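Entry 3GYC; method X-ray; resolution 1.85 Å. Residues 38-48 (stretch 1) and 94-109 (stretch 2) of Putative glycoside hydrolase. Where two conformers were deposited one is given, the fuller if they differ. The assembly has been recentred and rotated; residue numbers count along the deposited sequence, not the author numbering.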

ATOM      1  N   ASP A  38       5.663 -17.957 -10.594  1.00 11.12           N
ATOM      2  CA  ASP A  38       4.624 -18.213 -11.605  1.00 11.66           C
ATOM      3  C   ASP A  38       3.465 -17.251 -11.377  1.00 12.00           C
ATOM      4  O   ASP A  38       2.597 -17.488 -10.520  1.00 11.37           O
ATOM      5  CB  ASP A  38       4.169 -19.678 -11.521  1.00 12.14           C
ATOM      6  CG  ASP A  38       3.194 -20.039 -12.626  1.00 13.66           C
ATOM      7  OD1 ASP A  38       2.617 -19.113 -13.252  1.00 11.54           O
ATOM      8  OD2 ASP A  38       3.010 -21.237 -12.884  1.00 13.87           O
ATOM      9  N   TRP A  39       3.483 -16.138 -12.100  1.00 11.94           N
ATOM     10  CA  TRP A  39       2.460 -15.126 -11.949  1.00 11.55           C
ATOM     11  C   TRP A  39       1.048 -15.604 -12.278  1.00 11.44           C
ATOM     12  O   TRP A  39       0.102 -15.163 -11.631  1.00 13.64           O
ATOM     13  CB  TRP A  39       2.743 -13.868 -12.786  1.00 11.97           C
ATOM     14  CG  TRP A  39       3.888 -13.032 -12.353  1.00 11.28           C
ATOM     15  CD1 TRP A  39       4.345 -12.835 -11.085  1.00 13.78           C
ATOM     16  CD2 TRP A  39       4.717 -12.233 -13.210  1.00 12.22           C
ATOM     17  NE1 TRP A  39       5.434 -11.979 -11.103  1.00 12.68           N
ATOM     18  CE2 TRP A  39       5.672 -11.600 -12.400  1.00 12.67           C
ATOM     19  CE3 TRP A  39       4.727 -11.990 -14.580  1.00 12.83           C
ATOM     20  CZ2 TRP A  39       6.600 -10.718 -12.905  1.00 12.47           C
ATOM     21  CZ3 TRP A  39       5.666 -11.122 -15.090  1.00 13.68           C
ATOM     22  CH2 TRP A  39       6.593 -10.503 -14.262  1.00 13.25           C
ATOM     23  N   ASP A  40       0.903 -16.475 -13.256  1.00 12.29           N
ATOM     24  CA  ASP A  40      -0.422 -17.054 -13.580  1.00 13.07           C
ATOM     25  C   ASP A  40      -0.963 -17.856 -12.420  1.00 13.41           C
ATOM     26  O   ASP A  40      -2.153 -17.668 -12.028  1.00 12.31           O
ATOM     27  CB  ASP A  40      -0.381 -17.908 -14.839  1.00 13.51           C
ATOM     28  CG  ASP A  40      -0.127 -17.063 -16.074  1.00 15.11           C
ATOM     29  OD1 ASP A  40      -1.041 -16.329 -16.469  1.00 15.39           O
ATOM     30  OD2 ASP A  40       0.970 -17.119 -16.640  1.00 14.84           O
ATOM     31  N   GLN A  41      -0.109 -18.676 -11.823  1.00 11.96           N
ATOM     32  CA  GLN A  41      -0.565 -19.480 -10.699  0.50 13.58           C
ATOM     33  C   GLN A  41      -0.961 -18.594  -9.507  1.00 13.56           C
ATOM     34  O   GLN A  41      -2.016 -18.821  -8.920  1.00 12.60           O
ATOM     35  CB  GLN A  41       0.470 -20.519 -10.272  0.50 14.14           C
ATOM     36  CG  GLN A  41       0.047 -21.404  -9.073  0.50 15.01           C
ATOM     37  CD  GLN A  41      -1.271 -22.146  -9.269  0.50 15.96           C
ATOM     38  OE1 GLN A  41      -1.727 -22.369 -10.411  0.50 16.40           O
ATOM     39  NE2 GLN A  41      -1.882 -22.571  -8.148  0.50 15.44           N
ATOM     40  N   VAL A  42      -0.138 -17.603  -9.155  1.00 11.97           N
ATOM     41  CA  VAL A  42      -0.473 -16.783  -7.973  1.00 12.25           C
ATOM     42  C   VAL A  42      -1.640 -15.818  -8.247  1.00 12.88           C
ATOM     43  O   VAL A  42      -2.429 -15.529  -7.339  1.00 10.31           O
ATOM     44  CB  VAL A  42       0.746 -16.150  -7.283  1.00 14.56           C
ATOM     45  CG1 VAL A  42       1.708 -17.270  -6.877  1.00 14.73           C
ATOM     46  CG2 VAL A  42       1.469 -15.125  -8.186  1.00 12.41           C
ATOM     47  N   LEU A  43      -1.780 -15.351  -9.488  1.00 11.48           N
ATOM     48  CA  LEU A  43      -2.929 -14.526  -9.838  1.00 10.86           C
ATOM     49  C   LEU A  43      -4.235 -15.411  -9.867  1.00 10.81           C
ATOM     50  O   LEU A  43      -5.280 -14.918  -9.547  1.00 11.06           O
ATOM     51  CB  LEU A  43      -2.723 -13.808 -11.147  1.00 12.98           C
ATOM     52  CG  LEU A  43      -1.696 -12.673 -11.156  1.00 11.18           C
ATOM     53  CD1 LEU A  43      -1.501 -12.301 -12.661  1.00 11.01           C
ATOM     54  CD2 LEU A  43      -2.137 -11.499 -10.295  1.00 11.31           C
ATOM     55  N   ASP A  44      -4.155 -16.678 -10.228  1.00 11.76           N
ATOM     56  CA  ASP A  44      -5.322 -17.578 -10.178  1.00 12.86           C
ATOM     57  C   ASP A  44      -5.710 -17.778  -8.706  1.00 12.82           C
ATOM     58  O   ASP A  44      -6.873 -17.746  -8.389  1.00 13.41           O
ATOM     59  CB  ASP A  44      -5.042 -18.921 -10.859  1.00 14.30           C
ATOM     60  CG  ASP A  44      -4.870 -18.807 -12.378  1.00 16.81           C
ATOM     61  OD1 ASP A  44      -5.243 -17.773 -12.964  1.00 17.28           O
ATOM     62  OD2 ASP A  44      -4.421 -19.805 -13.007  1.00 20.90           O
ATOM     63  N   GLU A  45      -4.720 -17.956  -7.833  1.00 12.28           N
ATOM     64  CA  GLU A  45      -4.919 -18.128  -6.380  1.00 12.72           C
ATOM     65  C   GLU A  45      -5.538 -16.883  -5.740  1.00 12.06           C
ATOM     66  O   GLU A  45      -6.405 -16.947  -4.861  1.00 11.59           O
ATOM     67  CB  GLU A  45      -3.597 -18.488  -5.706  1.00 13.70           C
ATOM     68  CG  GLU A  45      -3.089 -19.882  -6.020  1.00 14.88           C
ATOM     69  CD  GLU A  45      -1.687 -20.207  -5.432  1.00 16.24           C
ATOM     70  OE1 GLU A  45      -1.108 -19.444  -4.620  1.00 16.08           O
ATOM     71  OE2 GLU A  45      -1.122 -21.250  -5.829  1.00 18.01           O
ATOM     72  N   LEU A  46      -5.046 -15.736  -6.155  1.00 10.05           N
ATOM     73  CA  LEU A  46      -5.559 -14.453  -5.744  1.00 10.93           C
ATOM     74  C   LEU A  46      -7.056 -14.335  -6.128  1.00 12.03           C
ATOM     75  O   LEU A  46      -7.862 -13.952  -5.311  1.00 12.62           O
ATOM     76  CB  LEU A  46      -4.775 -13.321  -6.461  1.00 11.49           C
ATOM     77  CG  LEU A  46      -5.136 -11.907  -6.018  1.00 12.16           C
ATOM     78  CD1 LEU A  46      -4.798 -11.773  -4.533  1.00 12.28           C
ATOM     79  CD2 LEU A  46      -4.506 -10.811  -6.863  1.00 12.34           C
ATOM     80  N   SER A  47      -7.398 -14.643  -7.369  1.00 11.60           N
ATOM     81  CA  SER A  47      -8.818 -14.571  -7.819  1.00 15.67           C
ATOM     82  C   SER A  47      -9.703 -15.568  -7.106  1.00 14.84           C
ATOM     83  O   SER A  47     -10.846 -15.260  -6.799  1.00 14.89           O
ATOM     84  CB  SER A  47      -8.929 -14.829  -9.306  1.00 16.79           C
ATOM     85  OG  SER A  47      -8.270 -13.808 -10.011  1.00 22.55           O
ATOM     86  N   GLU A  48      -9.187 -16.780  -6.897  1.00 16.07           N
ATOM     87  CA  GLU A  48      -9.906 -17.842  -6.167  1.00 16.67           C
ATOM     88  C   GLU A  48     -10.258 -17.336  -4.750  1.00 15.67           C
ATOM     89  O   GLU A  48     -11.294 -17.688  -4.186  1.00 16.62           O
ATOM     90  CB  GLU A  48      -9.016 -19.086  -6.091  1.00 19.62           C
ATOM     91  CG  GLU A  48      -9.575 -20.245  -5.290  1.00 24.12           C
ATOM     92  CD  GLU A  48      -8.590 -21.423  -5.051  1.00 27.51           C
ATOM     93  OE1 GLU A  48      -7.327 -21.262  -5.144  1.00 31.57           O
ATOM     94  OE2 GLU A  48      -9.096 -22.528  -4.693  1.00 29.81           O
ATOM     95  N   PRO A  94      10.186  -5.658 -20.073  1.00 12.26           N
ATOM     96  CA  PRO A  94       8.707  -5.757 -20.193  1.00 11.18           C
ATOM     97  C   PRO A  94       7.954  -6.481 -19.064  1.00 11.41           C
ATOM     98  O   PRO A  94       6.744  -6.676 -19.173  1.00 12.70           O
ATOM     99  CB  PRO A  94       8.526  -6.507 -21.531  1.00 12.25           C
ATOM    100  CG  PRO A  94       9.752  -7.410 -21.598  1.00 12.91           C
ATOM    101  CD  PRO A  94      10.882  -6.570 -21.015  1.00 11.40           C
ATOM    102  N   ASN A  95       8.651  -6.916 -18.022  1.00  9.86           N
ATOM    103  CA  ASN A  95       8.012  -7.606 -16.867  1.00 10.73           C
ATOM    104  C   ASN A  95       6.790  -6.892 -16.305  1.00  9.16           C
ATOM    105  O   ASN A  95       5.770  -7.555 -16.051  1.00  9.76           O
ATOM    106  CB  ASN A  95       8.999  -7.903 -15.745  1.00  9.75           C
ATOM    107  CG  ASN A  95       9.782  -9.167 -15.985  1.00 11.27           C
ATOM    108  OD1 ASN A  95       9.381  -9.977 -16.804  1.00 11.20           O
ATOM    109  ND2 ASN A  95      10.938  -9.347 -15.258  1.00 10.50           N
ATOM    110  N   LEU A  96       6.833  -5.566 -16.190  1.00  8.57           N
ATOM    111  CA  LEU A  96       5.688  -4.835 -15.662  1.00 10.83           C
ATOM    112  C   LEU A  96       4.503  -4.975 -16.598  1.00  9.65           C
ATOM    113  O   LEU A  96       3.394  -5.331 -16.171  1.00 10.58           O
ATOM    114  CB  LEU A  96       6.024  -3.368 -15.380  1.00  9.87           C
ATOM    115  CG  LEU A  96       4.870  -2.476 -14.944  1.00 11.07           C
ATOM    116  CD1 LEU A  96       4.202  -3.001 -13.606  1.00 10.16           C
ATOM    117  CD2 LEU A  96       5.292  -1.004 -14.844  1.00 10.91           C
ATOM    118  N   ASN A  97       4.729  -4.719 -17.881  1.00  9.81           N
ATOM    119  CA  ASN A  97       3.627  -4.835 -18.835  1.00 10.23           C
ATOM    120  C   ASN A  97       3.103  -6.275 -18.950  1.00 10.75           C
ATOM    121  O   ASN A  97       1.883  -6.481 -19.188  1.00 11.03           O
ATOM    122  CB  ASN A  97       3.987  -4.206 -20.168  1.00 10.76           C
ATOM    123  CG  ASN A  97       3.967  -2.663 -20.120  1.00  9.46           C
ATOM    124  OD1 ASN A  97       3.835  -2.031 -19.060  1.00 10.50           O
ATOM    125  ND2 ASN A  97       4.075  -2.068 -21.271  1.00  9.93           N
ATOM    126  N   LEU A  98       4.008  -7.254 -18.795  1.00  9.92           N
ATOM    127  CA  LEU A  98       3.604  -8.678 -18.787  1.00 10.88           C
ATOM    128  C   LEU A  98       2.694  -8.943 -17.609  1.00 10.53           C
ATOM    129  O   LEU A  98       1.648  -9.531 -17.772  1.00 11.38           O
ATOM    130  CB  LEU A  98       4.794  -9.660 -18.812  1.00 10.82           C
ATOM    131  CG  LEU A  98       5.505  -9.815 -20.168  1.00 11.98           C
ATOM    132  CD1 LEU A  98       6.911 -10.535 -20.069  1.00 13.54           C
ATOM    133  CD2 LEU A  98       4.634 -10.497 -21.216  1.00 10.81           C
ATOM    134  N   PHE A  99       3.119  -8.522 -16.419  1.00 10.47           N
ATOM    135  CA  PHE A  99       2.330  -8.662 -15.219  1.00 10.93           C
ATOM    136  C   PHE A  99       0.965  -7.959 -15.336  1.00 11.34           C
ATOM    137  O   PHE A  99      -0.081  -8.554 -14.968  1.00 10.01           O
ATOM    138  CB  PHE A  99       3.111  -8.136 -14.009  1.00 11.07           C
ATOM    139  CG  PHE A  99       2.377  -8.318 -12.701  1.00 10.87           C
ATOM    140  CD1 PHE A  99       2.362  -9.573 -12.093  1.00 12.33           C
ATOM    141  CD2 PHE A  99       1.641  -7.293 -12.145  1.00 11.25           C
ATOM    142  CE1 PHE A  99       1.669  -9.773 -10.919  1.00 11.81           C
ATOM    143  CE2 PHE A  99       0.972  -7.494 -10.969  1.00 12.00           C
ATOM    144  CZ  PHE A  99       0.970  -8.758 -10.374  1.00 10.63           C
ATOM    145  N   LEU A 100       0.961  -6.734 -15.872  1.00 10.82           N
ATOM    146  CA  LEU A 100      -0.272  -5.980 -16.065  1.00 11.00           C
ATOM    147  C   LEU A 100      -1.183  -6.675 -17.039  1.00 11.52           C
ATOM    148  O   LEU A 100      -2.389  -6.691 -16.801  1.00 12.20           O
ATOM    149  CB  LEU A 100      -0.029  -4.522 -16.466  1.00 10.20           C
ATOM    150  CG  LEU A 100       0.702  -3.627 -15.477  1.00  9.77           C
ATOM    151  CD1 LEU A 100       1.025  -2.255 -16.151  1.00  8.83           C
ATOM    152  CD2 LEU A 100      -0.049  -3.401 -14.125  1.00 11.39           C
ATOM    153  N   SER A 101      -0.642  -7.293 -18.105  1.00 11.02           N
ATOM    154  CA  SER A 101      -1.475  -8.030 -19.049  0.50 11.12           C
ATOM    155  C   SER A 101      -2.180  -9.216 -18.413  1.00 11.42           C
ATOM    156  O   SER A 101      -3.352  -9.539 -18.760  1.00 11.98           O
ATOM    157  CB  SER A 101      -0.637  -8.516 -20.228  0.50 11.33           C
ATOM    158  OG  SER A 101      -0.028  -7.409 -20.836  0.50 11.68           O
ATOM    159  N   LYS A 102      -1.490  -9.878 -17.491  1.00 12.01           N
ATOM    160  CA  LYS A 102      -2.073 -11.021 -16.785  1.00 13.06           C
ATOM    161  C   LYS A 102      -3.188 -10.546 -15.839  1.00 13.02           C
ATOM    162  O   LYS A 102      -4.220 -11.246 -15.693  1.00 12.51           O
ATOM    163  CB  LYS A 102      -1.011 -11.842 -16.038  1.00 12.90           C
ATOM    164  CG  LYS A 102      -0.003 -12.517 -16.975  1.00 12.70           C
ATOM    165  CD  LYS A 102       1.041 -13.308 -16.184  1.00 12.96           C
ATOM    166  CE  LYS A 102       2.169 -13.861 -17.138  1.00 12.03           C
ATOM    167  NZ  LYS A 102       1.758 -14.835 -18.161  1.00 12.81           N
ATOM    168  N   CYS A 103      -3.003  -9.370 -15.245  1.00 12.52           N
ATOM    169  CA  CYS A 103      -4.059  -8.747 -14.449  1.00 12.57           C
ATOM    170  C   CYS A 103      -5.277  -8.425 -15.292  1.00 13.72           C
ATOM    171  O   CYS A 103      -6.403  -8.806 -14.936  1.00 15.15           O
ATOM    172  CB  CYS A 103      -3.553  -7.494 -13.722  1.00 13.40           C
ATOM    173  SG  CYS A 103      -2.345  -7.916 -12.445  1.00 12.36           S
ATOM    174  N   LYS A 104      -5.058  -7.817 -16.458  1.00 15.15           N
ATOM    175  CA  LYS A 104      -6.150  -7.434 -17.359  1.00 14.59           C
ATOM    176  C   LYS A 104      -6.973  -8.623 -17.788  1.00 15.43           C
ATOM    177  O   LYS A 104      -8.192  -8.543 -17.865  1.00 14.35           O
ATOM    178  CB  LYS A 104      -5.598  -6.732 -18.591  1.00 16.12           C
ATOM    179  CG  LYS A 104      -6.628  -6.276 -19.582  1.00 18.71           C
ATOM    180  CD  LYS A 104      -5.940  -5.469 -20.670  1.00 20.67           C
ATOM    181  CE  LYS A 104      -6.920  -4.911 -21.682  1.00 23.51           C
ATOM    182  NZ  LYS A 104      -7.593  -6.024 -22.418  1.00 25.98           N
ATOM    183  N   GLU A 105      -6.296  -9.706 -18.108  1.00 15.42           N
ATOM    184  CA  GLU A 105      -6.919 -10.932 -18.551  1.00 16.58           C
ATOM    185  C   GLU A 105      -7.916 -11.452 -17.527  1.00 16.25           C
ATOM    186  O   GLU A 105      -8.872 -12.061 -17.902  1.00 17.05           O
ATOM    187  CB  GLU A 105      -5.836 -12.006 -18.780  1.00 17.06           C
ATOM    188  CG  GLU A 105      -6.350 -13.389 -19.067  1.00 19.48           C
ATOM    189  N   ARG A 106      -7.667 -11.171 -16.254  1.00 16.01           N
ATOM    190  CA  ARG A 106      -8.467 -11.652 -15.139  1.00 16.42           C
ATOM    191  C   ARG A 106      -9.310 -10.548 -14.492  1.00 16.96           C
ATOM    192  O   ARG A 106      -9.828 -10.738 -13.406  1.00 17.13           O
ATOM    193  CB  ARG A 106      -7.526 -12.255 -14.092  1.00 16.31           C
ATOM    194  CG  ARG A 106      -6.699 -13.466 -14.538  1.00 15.75           C
ATOM    195  CD  ARG A 106      -5.604 -13.856 -13.498  1.00 16.02           C
ATOM    196  NE  ARG A 106      -4.956 -15.115 -13.857  1.00 15.08           N
ATOM    197  CZ  ARG A 106      -4.097 -15.247 -14.861  1.00 16.52           C
ATOM    198  NH1 ARG A 106      -3.746 -14.203 -15.615  1.00 16.28           N
ATOM    199  NH2 ARG A 106      -3.575 -16.422 -15.128  1.00 14.89           N
ATOM    200  N   ASP A 107      -9.467  -9.412 -15.166  1.00 17.82           N
ATOM    201  CA  ASP A 107     -10.185  -8.235 -14.612  1.00 18.54           C
ATOM    202  C   ASP A 107      -9.696  -7.830 -13.225  1.00 16.62           C
ATOM    203  O   ASP A 107     -10.495  -7.560 -12.343  1.00 17.25           O
ATOM    204  CB  ASP A 107     -11.724  -8.411 -14.578  1.00 21.18           C
ATOM    205  CG  ASP A 107     -12.462  -7.138 -14.022  1.00 24.44           C
ATOM    206  OD1 ASP A 107     -11.934  -5.976 -14.165  1.00 27.41           O
ATOM    207  OD2 ASP A 107     -13.565  -7.284 -13.420  1.00 24.54           O
ATOM    208  N   ILE A 108      -8.393  -7.837 -13.017  1.00 14.20           N
ATOM    209  CA  ILE A 108      -7.789  -7.386 -11.770  1.00 12.24           C
ATOM    210  C   ILE A 108      -7.263  -5.989 -12.139  1.00 14.59           C
ATOM    211  O   ILE A 108      -6.592  -5.818 -13.181  1.00 15.30           O
ATOM    212  CB  ILE A 108      -6.629  -8.294 -11.330  1.00 11.74           C
ATOM    213  CG1 ILE A 108      -7.165  -9.655 -10.846  1.00 11.35           C
ATOM    214  CG2 ILE A 108      -5.882  -7.699 -10.194  1.00 13.53           C
ATOM    215  CD1 ILE A 108      -6.132 -10.743 -10.784  1.00 10.37           C
ATOM    216  N   LYS A 109      -7.617  -4.999 -11.336  1.00 12.75           N
ATOM    217  CA  LYS A 109      -7.172  -3.625 -11.526  1.00 15.27           C
ATOM    218  C   LYS A 109      -5.939  -3.398 -10.636  1.00 12.96           C
ATOM    219  O   LYS A 109      -5.759  -4.056  -9.618  1.00 12.05           O
ATOM    220  CB  LYS A 109      -8.287  -2.602 -11.222  1.00 17.68           C
ATOM    221  CG  LYS A 109      -8.944  -1.939 -12.455  1.00 22.67           C
ATOM    222  CD  LYS A 109      -9.856  -2.727 -13.227  1.00 23.40           C
ATOM    223  CE  LYS A 109     -10.297  -1.995 -14.539  1.00 24.07           C
ATOM    224  NZ  LYS A 109     -11.184  -0.770 -14.504  1.00 25.62           N
TER
HETATM  225  O   HOH W   1      -3.372 -19.578 -15.409  1.00 32.24           O

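The apolar centre of the contact is built around W39 and L43, one helical turn apart on helix 39-48, both with CA-to-CB bonds directed toward the other stretch. W39 fits as a knob into the hole formed by N95, L98, F99 and K102 of helix 95-105, and stretch 2 covers 124 Å² of it. F99 presents its edge to the indole face: the F99 ring and the five-membered ring of W39 have centroids 5.0 Å apart and planes at 76°, and F99 CD1 lies 3.7 Å from W39 CD2. The same residue adds a CH-pi contact, with F99 CB 4.1 Å from the centroid of the W39 six-membered ring and 11° off its normal. The slightly positive C-H groups of F99 thus meet the electron-rich face of the indole. At the ring's edge, W39 CZ3 approaches L98 CB at 4.1 Å.

L43 CD2 is 4.1 Å from F99 CZ, 4.2 Å from C103 SG and 4.1 Å from I108 CD1, while L43 CD1 packs 3.4 Å from K102 CB. I108, beyond the end of helix 95-105, also receives L46, with L46 CD2 4.2 Å from I108 CD1.

The backbone geometry is consistent with this packing. The helix axes approach to 10.5 Å and run in broadly the same direction, at 37°, a separation bridged mostly by side chains, although W39 CH2 also reaches N95 O at 3.5 Å. The nearest CA pairs include D40 CA to K102 CA at 7.0 Å, W39 CA to F99 CA at 7.2 Å and L43 CA to C103 CA at 7.5 Å. The contact buries 656 Å², both sides summed.

Farther out, aliphatic packing gives way to charge. K102 CD packs 3.8 Å from W39 CB, and K102 CE lies at the edge of the indole, 4.1 Å from W39 CE3. The ammonium reaches D40, with K102 NZ 2.9 Å from D40 OD2 in a salt bridge. The other carboxylate oxygen, D40 OD1, accepts from R106 NH2 at 2.9 Å (N-H...O angle 146°), so one aspartate joins two cations.

R106 also bridges to D44, one turn further along: D44 OD1 accepts from R106 NE at 2.8 Å (155°) and from R106 NH2 at 3.0 Å (139°). D40 OD1 and D44 OD1 both lie at the guanidinium edge, near its plane, where its N-H bonds point, whereas L43 CB covers one face. The third nitrogen, R106 NH1, donates to K102 O at 3.0 Å (152°), tying the arginine back to the helix that precedes it. Water 1 O donates to D44 OD2 at 2.6 Å and accepts a weak bond from R106 NH2 at 3.2 Å.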